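Local coordinates for protein putative efflux transporter (PDB 4L8J) that probably serves as the periplasmic adaptor (membrane-fusion) subunit of an HlyD-family efflux pump, linking an inner-membrane transporter to an outer-membrane channel, at residues L143-N146 and Y147-V150; V289-T293 and G294-L298. All coordinates share one frame; numbering follows the deposited sequence. Where two conformers were deposited one is given.

Contact 1. Residues L143-N146 and Y147-V150; sequences LVEN and YQRV
Val144 and Glu145 meet Gln148 across a type II beta turn, Glu145 to Gln148, that leads into strand 149-150 in the barrel-sandwich domain. The tight side is the one facing the domain. Here CG1 of Val144 lies 3.8 Å from CG1 of Val150, the two side chains crossing at about a right angle, and both valines also pack on Ile45 of strand 43-47 and Ile156 of strand 155-161, so the turn is rooted between the two sheets. Gln148 spans the mouth of the turn: with CG trans to its backbone N (chi1 168°) and the chain extended beyond, its amide reaches back to Glu145, the first residue of the turn, and to Val144 just before it. OE1 accepts the backbone N-H of Glu145 at 2.9 Å, with the donor well above the carbonyl plane, while NE2 rests 3.5 Å from CG1 of Val144. This side-chain bond reinforces the turn's own backbone bond, Gln148 N to Glu145 O, which is weak at 3.4 Å.

The outer side is looser. The carboxylate of Glu145 leads away from the turn, and Tyr147, at the third position with the positive phi (67°) expected of a type II turn, is exposed. Its ring runs alongside the Asn146 amide, the two planes 19° apart. Asn146 ND2 makes a weak bond to the carbonyl O of Ile46, and its backbone N binds a glycerol. At the other end of that amide, OD1 sits 4.0 Å above the Tyr147 ring plane, offset toward the rim, and takes a weak, bent bond from Tyr147 N at 2.9 Å.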
# COMPACT_ATOMS: atom_id res chain seq x y z
N LEU A 143 54.01 30.38 -25.61
CA LEU A 143 55.03 29.63 -26.35
C LEU A 143 56.16 30.46 -26.94
O LEU A 143 57.18 29.90 -27.37
CB LEU A 143 54.35 28.85 -27.49
CG LEU A 143 53.26 27.87 -27.07
CD1 LEU A 143 52.47 27.40 -28.26
CD2 LEU A 143 53.83 26.70 -26.28
N VAL A 144 56.00 31.79 -26.98
CA VAL A 144 56.99 32.69 -27.56
C VAL A 144 57.27 33.83 -26.60
O VAL A 144 56.60 33.96 -25.58
CB VAL A 144 56.50 33.23 -28.95
CG1 VAL A 144 56.61 32.16 -30.03
CG2 VAL A 144 55.07 33.76 -28.87
N GLU A 145 58.25 34.67 -26.95
CA GLU A 145 58.67 35.85 -26.20
C GLU A 145 58.44 37.09 -27.04
O GLU A 145 58.40 36.99 -28.27
CB GLU A 145 60.16 35.76 -25.83
CG GLU A 145 60.48 34.74 -24.75
CD GLU A 145 60.69 35.35 -23.37
OE1 GLU A 145 61.60 36.20 -23.23
OE2 GLU A 145 59.96 34.96 -22.44
N ASN A 146 58.37 38.27 -26.41
CA ASN A 146 58.22 39.51 -27.17
C ASN A 146 59.53 39.81 -27.90
O ASN A 146 60.59 39.38 -27.46
CB ASN A 146 57.79 40.67 -26.27
CG ASN A 146 57.24 41.86 -27.05
OD1 ASN A 146 57.04 41.79 -28.25
ND2 ASN A 146 56.95 42.97 -26.37
N TYR A 147 59.44 40.47 -29.08
CA TYR A 147 60.53 40.83 -30.00
C TYR A 147 61.16 39.56 -30.65
O TYR A 147 62.19 39.67 -31.32
CB TYR A 147 61.58 41.79 -29.39
CG TYR A 147 61.00 43.15 -29.06
CD1 TYR A 147 60.76 44.09 -30.06
CD2 TYR A 147 60.60 43.47 -27.77
CE1 TYR A 147 60.20 45.34 -29.78
CE2 TYR A 147 60.03 44.71 -27.46
CZ TYR A 147 59.84 45.65 -28.47
OH TYR A 147 59.29 46.88 -28.17
N GLN A 148 60.49 38.39 -30.53
CA GLN A 148 60.89 37.14 -31.18
C GLN A 148 60.25 37.07 -32.59
O GLN A 148 59.09 37.46 -32.77
CB GLN A 148 60.47 35.93 -30.32
CG GLN A 148 60.55 34.53 -30.96
CD GLN A 148 60.28 33.40 -29.98
OE1 GLN A 148 60.27 33.58 -28.75
NE2 GLN A 148 60.08 32.19 -30.49
N ARG A 149 61.01 36.57 -33.58
CA ARG A 149 60.57 36.42 -34.97
C ARG A 149 59.90 35.06 -35.13
O ARG A 149 60.41 34.05 -34.62
CB ARG A 149 61.76 36.62 -35.94
CG ARG A 149 62.31 38.04 -35.91
CD ARG A 149 63.48 38.27 -36.87
NE ARG A 149 63.79 39.69 -37.03
CZ ARG A 149 64.68 40.36 -36.29
NH1 ARG A 149 65.36 39.74 -35.33
NH2 ARG A 149 64.90 41.65 -36.51
N VAL A 150 58.71 35.05 -35.76
CA VAL A 150 57.89 33.85 -35.95
C VAL A 150 57.40 33.74 -37.40
O VAL A 150 57.34 34.74 -38.12
CB VAL A 150 56.67 33.77 -34.97
CG1 VAL A 150 57.11 33.65 -33.52
CG2 VAL A 150 55.71 34.95 -35.16

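Contact 2. Residues V289-T293 and G294-L298; sequences VYSPT and GEANL
The two arms of the loop face each other at Ser291 and Ala296, whose CA atoms are 4.9 Å apart, and from there the loop runs round through Thr293 and Gly294. Gly294 turns the chain with a positive phi (72°, psi -125°). Inside the bend the hydroxyl of Ser291 does most of the work. Its OG stands trans to the backbone N (chi1 -170°), which carries it across to the returning arm of the loop, 3.3 Å from Ala296 N without a bond. A water lies 2.7 Å from this OG and donates to two carbonyls, Thr293 O at 2.8 Å and Glu295 O at 3.2 Å, so one solvent molecule ties both arms of the loop together. A direct approach of OG to Gly294 O, 3.4 Å, is weak and unsettled.

The loop connects strand 281-289 to strand 297-300, and at its base Val289, Asn297 and Leu298 pair in an antiparallel ladder with a strand of the second subunit, which carries the sheet across the interface. Between the arms, next to that base, the methyl of Ala296 meets CG1 of Val289 at 3.9 Å. Val289 also packs on Ile300 of the second subunit, and Tyr290, turned away from the returning arm, on its Leu299. Out at the surface, Glu295 directs its carboxylate off the loop, where OE2 forms a salt bridge with Lys270.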
# COMPACT_ATOMS: atom_id res chain seq x y z
N VAL A 289 -0.56 13.08 10.33
CA VAL A 289 -0.14 11.80 9.78
C VAL A 289 -1.20 11.40 8.75
O VAL A 289 -2.40 11.48 9.03
CB VAL A 289 0.08 10.72 10.88
CG1 VAL A 289 0.44 9.36 10.27
CG2 VAL A 289 1.15 11.15 11.86
N TYR A 290 -0.77 11.02 7.54
CA TYR A 290 -1.69 10.59 6.50
C TYR A 290 -2.48 9.36 6.94
O TYR A 290 -1.90 8.33 7.33
CB TYR A 290 -0.97 10.29 5.17
CG TYR A 290 -1.92 9.75 4.12
CD1 TYR A 290 -2.83 10.58 3.47
CD2 TYR A 290 -2.00 8.38 3.87
CE1 TYR A 290 -3.75 10.07 2.56
CE2 TYR A 290 -2.95 7.85 3.00
CZ TYR A 290 -3.80 8.71 2.31
OH TYR A 290 -4.71 8.21 1.42
N SER A 291 -3.81 9.47 6.86
CA SER A 291 -4.71 8.38 7.19
C SER A 291 -5.86 8.35 6.17
O SER A 291 -6.56 9.36 6.00
CB SER A 291 -5.23 8.50 8.62
OG SER A 291 -5.91 7.30 8.97
N PRO A 292 -6.04 7.21 5.44
CA PRO A 292 -7.15 7.13 4.47
C PRO A 292 -8.51 7.24 5.17
O PRO A 292 -9.24 8.21 4.94
CB PRO A 292 -6.94 5.76 3.78
CG PRO A 292 -5.53 5.34 4.16
CD PRO A 292 -5.29 5.94 5.51
N THR A 293 -8.83 6.29 6.07
CA THR A 293 -10.10 6.29 6.78
C THR A 293 -9.87 6.39 8.30
O THR A 293 -9.25 5.50 8.89
CB THR A 293 -10.96 5.05 6.40
OG1 THR A 293 -10.89 4.81 4.99
CG2 THR A 293 -12.43 5.19 6.84
N GLY A 294 -10.35 7.48 8.88
CA GLY A 294 -10.31 7.77 10.31
C GLY A 294 -8.96 8.13 10.91
O GLY A 294 -8.33 9.10 10.49
N GLU A 295 -8.56 7.37 11.95
CA GLU A 295 -7.32 7.59 12.69
C GLU A 295 -6.21 6.68 12.17
O GLU A 295 -6.48 5.53 11.83
CB GLU A 295 -7.54 7.38 14.21
CG GLU A 295 -8.59 8.29 14.84
CD GLU A 295 -8.36 9.79 14.80
OE1 GLU A 295 -7.19 10.23 14.77
OE2 GLU A 295 -9.37 10.54 14.83
N ALA A 296 -4.96 7.20 12.11
CA ALA A 296 -3.81 6.43 11.60
C ALA A 296 -3.61 5.13 12.41
O ALA A 296 -3.67 5.14 13.65
CB ALA A 296 -2.54 7.27 11.63
N ASN A 297 -3.40 4.03 11.68
CA ASN A 297 -3.16 2.70 12.27
C ASN A 297 -1.80 2.16 11.82
O ASN A 297 -1.29 2.53 10.76
CB ASN A 297 -4.26 1.70 11.91
CG ASN A 297 -5.61 2.05 12.46
OD1 ASN A 297 -5.99 1.66 13.58
ND2 ASN A 297 -6.38 2.77 11.65
N LEU A 298 -1.22 1.28 12.67
CA LEU A 298 0.06 0.62 12.42
C LEU A 298 -0.13 -0.89 12.27
O LEU A 298 -0.98 -1.50 12.93
CB LEU A 298 1.09 0.88 13.55
CG LEU A 298 1.64 2.30 13.72
CD1 LEU A 298 2.64 2.33 14.89
CD2 LEU A 298 2.36 2.80 12.43
O HOH W 1 -6.55 4.74 8.72

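The two contacts sit far apart in this elongated chain: their centres are 80 Å from each other, their nearest atoms about 65 Å, on opposite sides of the chain's centre. Contact 1 comes first in sequence, joining strand 137-142 of one four-stranded sheet to strand 149-150 at the edge of another. Contact 2 follows much later, between strands 281-289 and 297-300. The six-stranded barrel, which includes strands 166-171 and 238-246, draws all its strands from residues 20-246, so contact 2 lies beyond it in sequence. No second subunit touches 143-150, whereas 289-298 borders one, so in this crystal assembly subunit pairing involves the contact 2 end.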